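Local coordinates for protein Non-ribosomal peptide synthetase (Streptomyces halstedii, PDB 3WV4) that belongs to the AMP-binding enzyme family of the ANL clan and is represented here by its N-terminal domain, at residues A[224-229]-A[255-260]; A[245-250]-A[311-316]; A[293-298]-A[325-330]. All coordinates share one frame; numbering follows the deposited sequence.

Contact 1 (A[224-229]-A[255-260])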
ATOM      1  N   SER A 224     -12.386   2.794   0.720  1.00 23.71           N
ATOM      2  CA  SER A 224     -13.284   1.612   0.640  1.00 25.11           C
ATOM      3  C   SER A 224     -12.849   0.462   1.531  1.00 24.81           C
ATOM      4  O   SER A 224     -13.653  -0.204   2.208  1.00 25.44           O
ATOM      5  CB  SER A 224     -13.394   1.148  -0.818  1.00 26.46           C
ATOM      6  OG  SER A 224     -14.206   0.016  -0.937  1.00 26.96           O
ATOM      7  N   ILE A 225     -11.566   0.169   1.510  1.00 24.78           N
ATOM      8  CA  ILE A 225     -11.021  -0.834   2.423  1.00 22.69           C
ATOM      9  C   ILE A 225     -11.357  -0.450   3.880  1.00 20.98           C
ATOM     10  O   ILE A 225     -11.786  -1.263   4.731  1.00 19.27           O
ATOM     11  CB  ILE A 225      -9.470  -0.920   2.227  1.00 22.17           C
ATOM     12  CG1 ILE A 225      -9.116  -1.609   0.919  1.00 23.23           C
ATOM     13  CG2 ILE A 225      -8.881  -1.672   3.374  1.00 22.33           C
ATOM     14  CD1 ILE A 225      -7.708  -1.324   0.415  1.00 24.51           C
ATOM     15  N   ASN A 226     -11.155   0.817   4.174  1.00 22.44           N
ATOM     16  CA  ASN A 226     -11.342   1.291   5.535  1.00 22.99           C
ATOM     17  C   ASN A 226     -12.796   1.310   5.949  1.00 22.25           C
ATOM     18  O   ASN A 226     -13.087   1.035   7.114  1.00 21.97           O
ATOM     19  CB  ASN A 226     -10.773   2.664   5.820  1.00 24.23           C
ATOM     20  CG  ASN A 226     -10.625   2.859   7.312  1.00 24.33           C
ATOM     21  OD1 ASN A 226     -10.292   1.931   8.043  1.00 26.77           O
ATOM     22  ND2 ASN A 226     -11.021   3.970   7.778  1.00 27.86           N
ATOM     23  N   ALA A 227     -13.710   1.498   5.000  1.00 22.53           N
ATOM     24  CA  ALA A 227     -15.170   1.394   5.337  1.00 23.00           C
ATOM     25  C   ALA A 227     -15.472  -0.012   5.839  1.00 24.52           C
ATOM     26  O   ALA A 227     -16.389  -0.217   6.614  1.00 24.96           O
ATOM     27  CB  ALA A 227     -16.011   1.684   4.114  1.00 23.94           C
ATOM     28  N   VAL A 228     -14.741  -1.017   5.359  1.00 23.67           N
ATOM     29  CA  VAL A 228     -14.955  -2.399   5.854  1.00 22.99           C
ATOM     30  C   VAL A 228     -14.148  -2.693   7.148  1.00 23.33           C
ATOM     31  O   VAL A 228     -14.656  -3.258   8.075  1.00 24.56           O
ATOM     32  CB  VAL A 228     -14.645  -3.507   4.811  1.00 21.60           C
ATOM     33  CG1 VAL A 228     -15.169  -4.837   5.298  1.00 20.72           C
ATOM     34  CG2 VAL A 228     -15.246  -3.234   3.476  1.00 23.14           C
ATOM     35  N   LEU A 229     -12.898  -2.256   7.225  1.00 25.52           N
ATOM     36  CA  LEU A 229     -12.018  -2.635   8.302  1.00 24.58           C
ATOM     37  C   LEU A 229     -12.107  -1.726   9.507  1.00 24.25           C
ATOM     38  O   LEU A 229     -11.901  -2.170  10.612  1.00 26.18           O
ATOM     39  CB  LEU A 229     -10.560  -2.622   7.826  1.00 24.73           C
ATOM     40  CG  LEU A 229     -10.150  -3.663   6.769  1.00 25.81           C
ATOM     41  CD1 LEU A 229      -8.632  -3.629   6.467  1.00 23.95           C
ATOM     42  CD2 LEU A 229     -10.597  -5.067   7.198  1.00 25.79           C
ATOM     43  N   SER A 255      -3.714   4.817   7.610  1.00 24.68           N
ATOM     44  CA  SER A 255      -3.384   5.489   8.867  1.00 26.66           C
ATOM     45  C   SER A 255      -3.566   6.942   8.685  1.00 24.34           C
ATOM     46  O   SER A 255      -4.137   7.591   9.511  1.00 23.83           O
ATOM     47  CB  SER A 255      -1.968   5.224   9.376  1.00 27.29           C
ATOM     48  OG  SER A 255      -1.692   3.849   9.321  1.00 35.06           O
ATOM     49  N   THR A 256      -3.091   7.463   7.576  1.00 28.33           N
ATOM     50  CA  THR A 256      -3.156   8.905   7.341  1.00 28.96           C
ATOM     51  C   THR A 256      -4.618   9.363   7.166  1.00 28.26           C
ATOM     52  O   THR A 256      -5.038  10.360   7.741  1.00 29.79           O
ATOM     53  CB  THR A 256      -2.264   9.287   6.169  1.00 29.15           C
ATOM     54  OG1 THR A 256      -0.932   8.784   6.402  1.00 30.02           O
ATOM     55  CG2 THR A 256      -2.202  10.757   6.019  1.00 29.51           C
ATOM     56  N   LEU A 257      -5.419   8.580   6.478  1.00 28.99           N
ATOM     57  CA  LEU A 257      -6.863   8.890   6.270  1.00 26.36           C
ATOM     58  C   LEU A 257      -7.566   9.052   7.598  1.00 28.23           C
ATOM     59  O   LEU A 257      -8.337   9.974   7.777  1.00 30.64           O
ATOM     60  CB  LEU A 257      -7.533   7.788   5.437  1.00 27.76           C
ATOM     61  CG  LEU A 257      -9.038   7.714   5.342  1.00 28.17           C
ATOM     62  CD1 LEU A 257      -9.616   8.940   4.632  1.00 29.06           C
ATOM     63  CD2 LEU A 257      -9.420   6.480   4.538  1.00 31.50           C
ATOM     64  N   THR A 258      -7.257   8.199   8.562  1.00 27.49           N
ATOM     65  CA  THR A 258      -8.013   8.144   9.760  1.00 28.08           C
ATOM     66  C   THR A 258      -7.317   8.821  10.952  1.00 28.99           C
ATOM     67  O   THR A 258      -7.927   8.966  11.961  1.00 29.18           O
ATOM     68  CB  THR A 258      -8.237   6.669  10.195  1.00 27.85           C
ATOM     69  OG1 THR A 258      -6.959   6.042  10.390  1.00 29.93           O
ATOM     70  CG2 THR A 258      -9.012   5.922   9.131  1.00 27.79           C
ATOM     71  N   GLY A 259      -6.060   9.221  10.855  1.00 28.14           N
ATOM     72  CA  GLY A 259      -5.372   9.844  12.013  1.00 27.45           C
ATOM     73  C   GLY A 259      -4.670   8.859  12.913  1.00 27.26           C
ATOM     74  O   GLY A 259      -4.108   9.212  13.952  1.00 27.51           O
ATOM     75  N   ALA A 260      -4.625   7.599  12.512  1.00 28.27           N
ATOM     76  CA  ALA A 260      -3.965   6.593  13.327  1.00 28.34           C
ATOM     77  C   ALA A 260      -2.468   6.794  13.332  1.00 27.21           C
ATOM     78  O   ALA A 260      -1.954   7.678  12.690  1.00 26.07           O
ATOM     79  CB  ALA A 260      -4.287   5.187  12.803  1.00 28.65           C
TER
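The side-chain amide of Asn-226 is the flat group of this contact, and the CG2 methyl of Thr-258 lies off one face and beyond the nitrogen end. ND2 of Asn-226 lies 3.1 Å from CG2 of Thr-258, a tight approach whose exact length is doubtful, whereas CG of Asn-226 and the same CG2 are 3.9 Å apart. The methyl therefore sits past the amide rather than over it, and no hydrogen bond joins the two residues. On the same side of the plane, CD2 of Leu-257 meets the aliphatic part of the residue, at 4.2 Å from CB of Asn-226. The carbonyl end of the amide is used elsewhere: OD1 accepts a hydrogen bond from the backbone N of Tyr-231, just beyond the helix end, which ties down the orientation of the group. With CG anti to the backbone N (chi1 -162°), Asn-226 reaches toward the other helix, and Thr-258 comes from the opposite direction. Its hydroxyl turns back to its own helix, where OG1 is hydrogen-bonded to Ile-254 O, leaving the methyl to make the contact. Just after Thr-258 the helix stops: Gly-259 has positive phi, and weak bonds from Ala-260 N to Ser-255 O and from Gly-259 N to Thr-256 O fit a Schellman motif. The contact thus joins the C-terminal ends of two helices, 215-229 and 246-258, near the surface, over a small area. Deeper between them, Ile-225 packs on Ile-254. Farther round the first helix, Leu-229 lies against Met-311 and Thr-313 of strand 311-314 and against Ile-350 of strand 349-350, while the second helix runs through Gly-259 into strand 261-264.

Contact 2 (A[245-250]-A[311-316])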
ATOM      1  N   TRP A 245       5.749  -2.122  -1.098  1.00 52.64           N
ATOM      2  CA  TRP A 245       4.772  -3.076  -1.551  1.00 54.38           C
ATOM      3  C   TRP A 245       3.419  -2.364  -1.274  1.00 48.29           C
ATOM      4  O   TRP A 245       3.272  -1.608  -0.307  1.00 46.89           O
ATOM      5  CB  TRP A 245       5.017  -4.369  -0.749  1.00 60.56           C
ATOM      6  CG  TRP A 245       3.958  -5.447  -0.785  1.00 71.02           C
ATOM      7  CD1 TRP A 245       2.932  -5.596  -1.688  1.00 70.93           C
ATOM      8  CD2 TRP A 245       3.861  -6.569   0.110  1.00 72.19           C
ATOM      9  NE1 TRP A 245       2.187  -6.713  -1.386  1.00 71.50           N
ATOM     10  CE2 TRP A 245       2.731  -7.335  -0.298  1.00 74.03           C
ATOM     11  CE3 TRP A 245       4.615  -7.002   1.210  1.00 73.55           C
ATOM     12  CZ2 TRP A 245       2.333  -8.508   0.355  1.00 70.30           C
ATOM     13  CZ3 TRP A 245       4.222  -8.162   1.864  1.00 74.10           C
ATOM     14  CH2 TRP A 245       3.083  -8.907   1.427  1.00 75.80           C
ATOM     15  N   ASP A 246       2.475  -2.489  -2.179  1.00 42.33           N
ATOM     16  CA  ASP A 246       1.221  -1.794  -2.010  1.00 41.39           C
ATOM     17  C   ASP A 246       0.504  -2.164  -0.673  1.00 40.40           C
ATOM     18  O   ASP A 246      -0.319  -1.401  -0.150  1.00 37.20           O
ATOM     19  CB  ASP A 246       0.323  -1.954  -3.260  1.00 39.82           C
ATOM     20  CG  ASP A 246      -0.174  -3.362  -3.489  1.00 42.78           C
ATOM     21  OD1 ASP A 246       0.202  -4.280  -2.722  1.00 41.22           O
ATOM     22  OD2 ASP A 246      -0.963  -3.543  -4.467  1.00 40.98           O
ATOM     23  N   PHE A 247       0.867  -3.298  -0.089  1.00 36.50           N
ATOM     24  CA  PHE A 247       0.275  -3.703   1.170  1.00 36.29           C
ATOM     25  C   PHE A 247       0.657  -2.687   2.234  1.00 33.76           C
ATOM     26  O   PHE A 247      -0.208  -2.050   2.809  1.00 34.93           O
ATOM     27  CB  PHE A 247       0.689  -5.151   1.540  1.00 40.46           C
ATOM     28  CG  PHE A 247      -0.140  -5.777   2.643  1.00 45.30           C
ATOM     29  CD1 PHE A 247      -1.377  -5.226   3.050  1.00 47.63           C
ATOM     30  CD2 PHE A 247       0.287  -6.940   3.270  1.00 45.79           C
ATOM     31  CE1 PHE A 247      -2.126  -5.812   4.050  1.00 44.59           C
ATOM     32  CE2 PHE A 247      -0.487  -7.543   4.260  1.00 42.28           C
ATOM     33  CZ  PHE A 247      -1.669  -6.976   4.657  1.00 44.66           C
ATOM     34  N   GLY A 248       1.949  -2.465   2.428  1.00 32.57           N
ATOM     35  CA  GLY A 248       2.402  -1.449   3.383  1.00 33.10           C
ATOM     36  C   GLY A 248       2.061  -0.016   2.987  1.00 32.68           C
ATOM     37  O   GLY A 248       1.764   0.822   3.836  1.00 34.79           O
ATOM     38  N   LEU A 249       2.113   0.275   1.711  1.00 29.46           N
ATOM     39  CA  LEU A 249       1.778   1.612   1.249  1.00 32.37           C
ATOM     40  C   LEU A 249       0.386   2.076   1.713  1.00 29.02           C
ATOM     41  O   LEU A 249       0.197   3.224   2.090  1.00 27.95           O
ATOM     42  CB  LEU A 249       1.849   1.659  -0.289  1.00 35.35           C
ATOM     43  CG  LEU A 249       2.398   2.858  -1.096  1.00 40.13           C
ATOM     44  CD1 LEU A 249       1.492   3.299  -2.240  1.00 38.78           C
ATOM     45  CD2 LEU A 249       2.843   4.042  -0.257  1.00 40.38           C
ATOM     46  N   TYR A 250      -0.576   1.166   1.645  1.00 27.54           N
ATOM     47  CA  TYR A 250      -1.948   1.484   1.983  1.00 28.70           C
ATOM     48  C   TYR A 250      -2.158   1.511   3.457  1.00 28.72           C
ATOM     49  O   TYR A 250      -3.165   2.043   3.951  1.00 27.89           O
ATOM     50  CB  TYR A 250      -2.940   0.527   1.335  1.00 27.65           C
ATOM     51  CG  TYR A 250      -3.288   0.926  -0.069  1.00 27.37           C
ATOM     52  CD1 TYR A 250      -4.479   1.516  -0.362  1.00 27.41           C
ATOM     53  CD2 TYR A 250      -2.380   0.724  -1.086  1.00 27.77           C
ATOM     54  CE1 TYR A 250      -4.795   1.847  -1.666  1.00 29.41           C
ATOM     55  CE2 TYR A 250      -2.655   1.057  -2.389  1.00 29.46           C
ATOM     56  CZ  TYR A 250      -3.864   1.629  -2.689  1.00 29.66           C
ATOM     57  OH  TYR A 250      -4.152   1.975  -3.981  1.00 30.10           O
ATOM     58  N   MET A 311      -7.107  -6.633  15.597  1.00 28.09           N
ATOM     59  CA  MET A 311      -7.335  -7.153  14.228  1.00 27.37           C
ATOM     60  C   MET A 311      -6.056  -7.525  13.544  1.00 26.87           C
ATOM     61  O   MET A 311      -5.054  -6.808  13.668  1.00 28.99           O
ATOM     62  CB  MET A 311      -8.044  -6.119  13.341  1.00 26.18           C
ATOM     63  CG  MET A 311      -8.636  -6.688  12.059  1.00 26.15           C
ATOM     64  SD  MET A 311      -9.574  -5.461  11.121  1.00 24.88           S
ATOM     65  CE  MET A 311     -10.860  -5.049  12.313  1.00 25.34           C
ATOM     66  N   PHE A 312      -6.092  -8.680  12.889  1.00 27.78           N
ATOM     67  CA  PHE A 312      -5.121  -9.120  11.941  1.00 27.08           C
ATOM     68  C   PHE A 312      -5.769  -9.125  10.563  1.00 27.51           C
ATOM     69  O   PHE A 312      -6.872  -9.682  10.405  1.00 25.81           O
ATOM     70  CB  PHE A 312      -4.693 -10.555  12.210  1.00 27.45           C
ATOM     71  CG  PHE A 312      -4.021 -10.727  13.513  1.00 28.23           C
ATOM     72  CD1 PHE A 312      -2.691 -10.377  13.674  1.00 27.77           C
ATOM     73  CD2 PHE A 312      -4.729 -11.221  14.617  1.00 29.37           C
ATOM     74  CE1 PHE A 312      -2.064 -10.520  14.905  1.00 28.64           C
ATOM     75  CE2 PHE A 312      -4.099 -11.353  15.863  1.00 30.03           C
ATOM     76  CZ  PHE A 312      -2.755 -10.990  16.006  1.00 28.09           C
ATOM     77  N   THR A 313      -5.081  -8.550   9.583  1.00 26.94           N
ATOM     78  CA  THR A 313      -5.594  -8.536   8.244  1.00 30.52           C
ATOM     79  C   THR A 313      -4.606  -9.263   7.315  1.00 31.84           C
ATOM     80  O   THR A 313      -3.435  -8.936   7.260  1.00 29.68           O
ATOM     81  CB  THR A 313      -5.900  -7.115   7.753  1.00 28.69           C
ATOM     82  OG1 THR A 313      -4.734  -6.329   7.679  1.00 26.63           O
ATOM     83  CG2 THR A 313      -6.772  -6.444   8.709  1.00 30.78           C
ATOM     84  N   ASN A 314      -5.136 -10.201   6.556  1.00 34.58           N
ATOM     85  CA  ASN A 314      -4.337 -11.050   5.743  1.00 41.56           C
ATOM     86  C   ASN A 314      -4.733 -10.819   4.309  1.00 46.72           C
ATOM     87  O   ASN A 314      -5.904 -11.005   3.930  1.00 44.93           O
ATOM     88  CB  ASN A 314      -4.543 -12.516   6.105  1.00 44.86           C
ATOM     89  CG  ASN A 314      -3.594 -13.433   5.335  1.00 46.62           C
ATOM     90  OD1 ASN A 314      -2.384 -13.374   5.522  1.00 54.86           O
ATOM     91  ND2 ASN A 314      -4.134 -14.276   4.499  1.00 40.91           N
ATOM     92  N   SER A 315      -3.747 -10.376   3.528  1.00 50.97           N
ATOM     93  CA  SER A 315      -3.851 -10.393   2.083  1.00 59.98           C
ATOM     94  C   SER A 315      -2.821 -11.463   1.666  1.00 64.32           C
ATOM     95  O   SER A 315      -2.586 -12.434   2.403  1.00 68.94           O
ATOM     96  CB  SER A 315      -3.654  -8.962   1.464  1.00 55.80           C
ATOM     97  OG  SER A 315      -2.573  -8.221   2.023  1.00 58.68           O
ATOM     98  N   ALA A 316      -2.228 -11.324   0.496  1.00 68.98           N
ATOM     99  CA  ALA A 316      -1.159 -12.235   0.086  1.00 68.37           C
ATOM    100  C   ALA A 316      -1.628 -13.663  -0.228  1.00 67.28           C
ATOM    101  O   ALA A 316      -1.473 -14.082  -1.374  1.00 77.76           O
ATOM    102  CB  ALA A 316      -0.021 -12.262   1.111  1.00 68.81           C
TER
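Phe-247 presents one face of its ring to the hydroxyl of Ser-315, whose OG sits over the ring centre, 2.9 Å above the plane. The six ring carbons are nearly equidistant from that oxygen, from 3.1 Å for Phe-247 CZ to Ser-315 OG up to 3.5 Å for Phe-247 CG to the same OG, so the hydroxyl is centred and tightly packed. Two rotamers bring this about. The phenyl group swings clear of its helix with CG opposite the backbone N (chi1 -166°), which carries the ring out to the strand end; on the other side, Ser-315 holds OG in the position between its backbone N and carbonyl carbon (chi1 44°), from which the oxygen drops onto the ring. At the edge of the phenyl, in its plane, lies the backbone carbonyl of Thr-313, with O 3.7 Å from CZ of Phe-247. The partly positive ring hydrogens there would suit a carbonyl oxygen, although no hydrogen bond is formed. Trp-245, in the N-cap position of the helix, flanks the same aromatic residue: CB of Phe-247 lies over the centre of the indole, 3.5 Å above its plane. The far edge of the indole then meets the chain after the strand, where CZ2 of Trp-245 is 4.5 Å from CB of Ala-316, a loose touch with a poorly ordered residue. In this way the first turn of helix 246-258 rests on the C-terminal end of strand 311-314. Pro-286 of strand 284-287 touches both Phe-247 and Thr-313. Strand 335-340, the other parallel neighbour of 311-314, supplies Met-339 against Thr-313 and Ser-315, and Tyr-250, one turn along the helix, packs on Ile-218 and Ala-221 of helix 215-229.

Contact 3 (A[293-298]-A[325-330])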
ATOM      1  N   SER A 293       2.358 -17.490  11.456  1.00 45.76           N
ATOM      2  CA  SER A 293       2.913 -18.711  12.080  1.00 48.27           C
ATOM      3  C   SER A 293       4.052 -18.369  13.021  1.00 47.99           C
ATOM      4  O   SER A 293       4.100 -18.859  14.134  1.00 53.55           O
ATOM      5  CB  SER A 293       3.495 -19.671  11.050  1.00 51.08           C
ATOM      6  OG  SER A 293       2.725 -19.669   9.894  1.00 55.37           O
ATOM      7  N   MET A 294       4.941 -17.509  12.583  1.00 43.87           N
ATOM      8  CA  MET A 294       6.029 -17.040  13.445  1.00 47.61           C
ATOM      9  C   MET A 294       5.455 -16.416  14.730  1.00 49.04           C
ATOM     10  O   MET A 294       5.956 -16.683  15.830  1.00 48.03           O
ATOM     11  CB  MET A 294       6.882 -16.018  12.712  1.00 49.96           C
ATOM     12  CG  MET A 294       8.276 -15.757  13.284  1.00 57.37           C
ATOM     13  SD  MET A 294       9.046 -14.188  12.730  1.00 70.35           S
ATOM     14  CE  MET A 294       8.672 -14.137  10.961  1.00 71.10           C
ATOM     15  N   LEU A 295       4.417 -15.580  14.585  1.00 43.37           N
ATOM     16  CA  LEU A 295       3.781 -14.963  15.742  1.00 43.53           C
ATOM     17  C   LEU A 295       3.134 -15.977  16.722  1.00 44.63           C
ATOM     18  O   LEU A 295       3.212 -15.820  17.927  1.00 44.67           O
ATOM     19  CB  LEU A 295       2.728 -13.919  15.311  1.00 40.29           C
ATOM     20  CG  LEU A 295       2.081 -13.053  16.443  1.00 40.87           C
ATOM     21  CD1 LEU A 295       3.076 -12.596  17.500  1.00 38.08           C
ATOM     22  CD2 LEU A 295       1.294 -11.829  15.974  1.00 43.20           C
ATOM     23  N   THR A 296       2.487 -17.001  16.207  1.00 45.95           N
ATOM     24  CA  THR A 296       1.856 -18.007  17.068  1.00 49.49           C
ATOM     25  C   THR A 296       2.919 -18.891  17.780  1.00 53.45           C
ATOM     26  O   THR A 296       2.779 -19.214  18.960  1.00 59.41           O
ATOM     27  CB  THR A 296       0.931 -18.883  16.245  1.00 47.41           C
ATOM     28  OG1 THR A 296       1.669 -19.422  15.147  1.00 50.19           O
ATOM     29  CG2 THR A 296      -0.265 -18.047  15.700  1.00 46.89           C
ATOM     30  N   THR A 297       3.976 -19.240  17.050  1.00 48.14           N
ATOM     31  CA  THR A 297       5.177 -19.900  17.574  1.00 48.65           C
ATOM     32  C   THR A 297       5.847 -19.063  18.711  1.00 50.56           C
ATOM     33  O   THR A 297       6.112 -19.597  19.803  1.00 42.83           O
ATOM     34  CB  THR A 297       6.130 -20.167  16.389  1.00 48.98           C
ATOM     35  OG1 THR A 297       5.477 -21.065  15.482  1.00 45.21           O
ATOM     36  CG2 THR A 297       7.463 -20.756  16.813  1.00 49.51           C
ATOM     37  N   LEU A 298       6.029 -17.754  18.473  1.00 49.57           N
ATOM     38  CA  LEU A 298       6.651 -16.857  19.470  1.00 54.40           C
ATOM     39  C   LEU A 298       5.808 -16.622  20.734  1.00 56.24           C
ATOM     40  O   LEU A 298       6.345 -16.360  21.823  1.00 57.20           O
ATOM     41  CB  LEU A 298       7.007 -15.485  18.884  1.00 51.52           C
ATOM     42  CG  LEU A 298       8.227 -15.237  18.010  1.00 51.44           C
ATOM     43  CD1 LEU A 298       8.659 -16.439  17.211  1.00 51.76           C
ATOM     44  CD2 LEU A 298       7.981 -14.050  17.081  1.00 50.12           C
ATOM     45  N   ASP A 325      -6.714 -20.472  14.281  1.00 34.06           N
ATOM     46  CA  ASP A 325      -7.095 -20.925  15.601  1.00 35.44           C
ATOM     47  C   ASP A 325      -6.058 -20.475  16.607  1.00 35.83           C
ATOM     48  O   ASP A 325      -6.404 -19.991  17.700  1.00 33.26           O
ATOM     49  CB  ASP A 325      -7.240 -22.450  15.644  1.00 37.92           C
ATOM     50  CG  ASP A 325      -8.458 -22.980  14.843  1.00 40.63           C
ATOM     51  OD1 ASP A 325      -9.396 -22.204  14.495  1.00 40.33           O
ATOM     52  OD2 ASP A 325      -8.446 -24.204  14.524  1.00 41.19           O
ATOM     53  N   ALA A 326      -4.792 -20.591  16.227  1.00 35.41           N
ATOM     54  CA  ALA A 326      -3.713 -20.287  17.142  1.00 32.47           C
ATOM     55  C   ALA A 326      -3.700 -18.793  17.471  1.00 32.48           C
ATOM     56  O   ALA A 326      -3.396 -18.392  18.587  1.00 30.11           O
ATOM     57  CB  ALA A 326      -2.417 -20.693  16.523  1.00 34.57           C
ATOM     58  N   LEU A 327      -4.036 -17.972  16.480  1.00 31.23           N
ATOM     59  CA  LEU A 327      -4.037 -16.552  16.673  1.00 30.24           C
ATOM     60  C   LEU A 327      -5.171 -16.188  17.612  1.00 29.93           C
ATOM     61  O   LEU A 327      -5.017 -15.318  18.459  1.00 28.11           O
ATOM     62  CB  LEU A 327      -4.286 -15.825  15.365  1.00 29.04           C
ATOM     63  CG  LEU A 327      -3.129 -15.598  14.410  1.00 29.38           C
ATOM     64  CD1 LEU A 327      -3.749 -15.074  13.122  1.00 27.02           C
ATOM     65  CD2 LEU A 327      -2.022 -14.683  14.952  1.00 29.52           C
ATOM     66  N   ARG A 328      -6.314 -16.833  17.421  1.00 30.31           N
ATOM     67  CA  ARG A 328      -7.483 -16.502  18.223  1.00 31.83           C
ATOM     68  C   ARG A 328      -7.278 -16.912  19.671  1.00 33.09           C
ATOM     69  O   ARG A 328      -7.708 -16.216  20.589  1.00 33.20           O
ATOM     70  CB  ARG A 328      -8.729 -17.134  17.656  1.00 31.76           C
ATOM     71  CG  ARG A 328      -9.304 -16.331  16.522  1.00 33.33           C
ATOM     72  CD  ARG A 328     -10.495 -17.041  15.918  1.00 32.43           C
ATOM     73  NE  ARG A 328     -10.992 -16.277  14.784  1.00 32.19           N
ATOM     74  CZ  ARG A 328     -11.477 -16.811  13.662  1.00 32.43           C
ATOM     75  NH1 ARG A 328     -11.503 -18.116  13.513  1.00 31.37           N
ATOM     76  NH2 ARG A 328     -11.943 -16.030  12.669  1.00 33.18           N
ATOM     77  N   SER A 329      -6.573 -18.033  19.849  1.00 32.21           N
ATOM     78  CA  SER A 329      -6.256 -18.527  21.155  1.00 35.05           C
ATOM     79  C   SER A 329      -5.270 -17.588  21.897  1.00 33.98           C
ATOM     80  O   SER A 329      -5.461 -17.293  23.061  1.00 31.63           O
ATOM     81  CB  SER A 329      -5.702 -19.949  21.015  1.00 36.23           C
ATOM     82  OG  SER A 329      -5.421 -20.527  22.259  1.00 39.52           O
ATOM     83  N   ALA A 330      -4.281 -17.086  21.176  1.00 33.63           N
ATOM     84  CA  ALA A 330      -3.277 -16.181  21.726  1.00 35.35           C
ATOM     85  C   ALA A 330      -3.802 -14.761  21.910  1.00 34.75           C
ATOM     86  O   ALA A 330      -3.446 -14.123  22.886  1.00 34.91           O
ATOM     87  CB  ALA A 330      -2.036 -16.164  20.854  1.00 37.44           C
TER
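Thr-296 lays its CG2 methyl on the methyl of Ala-326, with CG2 of Thr-296 3.5 Å from CB of Ala-326. The same methyl also meets the next residue, lying 3.9 Å from CD2 of Leu-327, so it occupies the angle between the short alanine and the longer leucine. A second, looser touch runs alongside, CD2 of Leu-295 to CD2 of Leu-327 at 4.5 Å. Small residues let the backbones come near, the CA atoms of Thr-296 and Ala-326 being 6.0 Å apart, although the axes of the two short helical segments stay 9.5 Å apart and cross at 45°. These are the helices of two successive beta-alpha-beta units, packed side by side on the sheet: Leu-295 and Leu-327 both rest on Phe-312 of strand 311-314, and Leu-295 also packs on helix 273-280. With chi1 at 54°, OG1 of Thr-296 turns back to its own helix and donates to Ser-293 O at 2.7 Å, which leaves CG2 facing the neighbour. That carbonyl oxygen accepts three bonds, the others coming from N and OG1 of Thr-297, and the latter donor stands above the carbonyl plane. No hydrogen bond crosses the interface; the helices meet chiefly through methyl groups, CG2 of Thr-296 also lying against the backbone N of Leu-327, and dispersion and the hydrophobic effect hold them.

In the fold
Followed from the N terminus, contact 1 opens at 224-229 on helix 215-229 and closes at 255-260, a loop that passes through strand 236-239. Contact 2 opens inside that loop, at 245-250, and closes only at 311-316, so the two cross; both use helix 246-258. Contact 3 opens at 293-298, before contact 2 has closed, and ends at 325-330, crossing it in turn, whereas contacts 1 and 3 follow in series about 25 Å apart between centres. Strand 311-314 is the shared element, with helix 215-229 beside it and the outlying helix pair 289-300 and 321-330 packed on it.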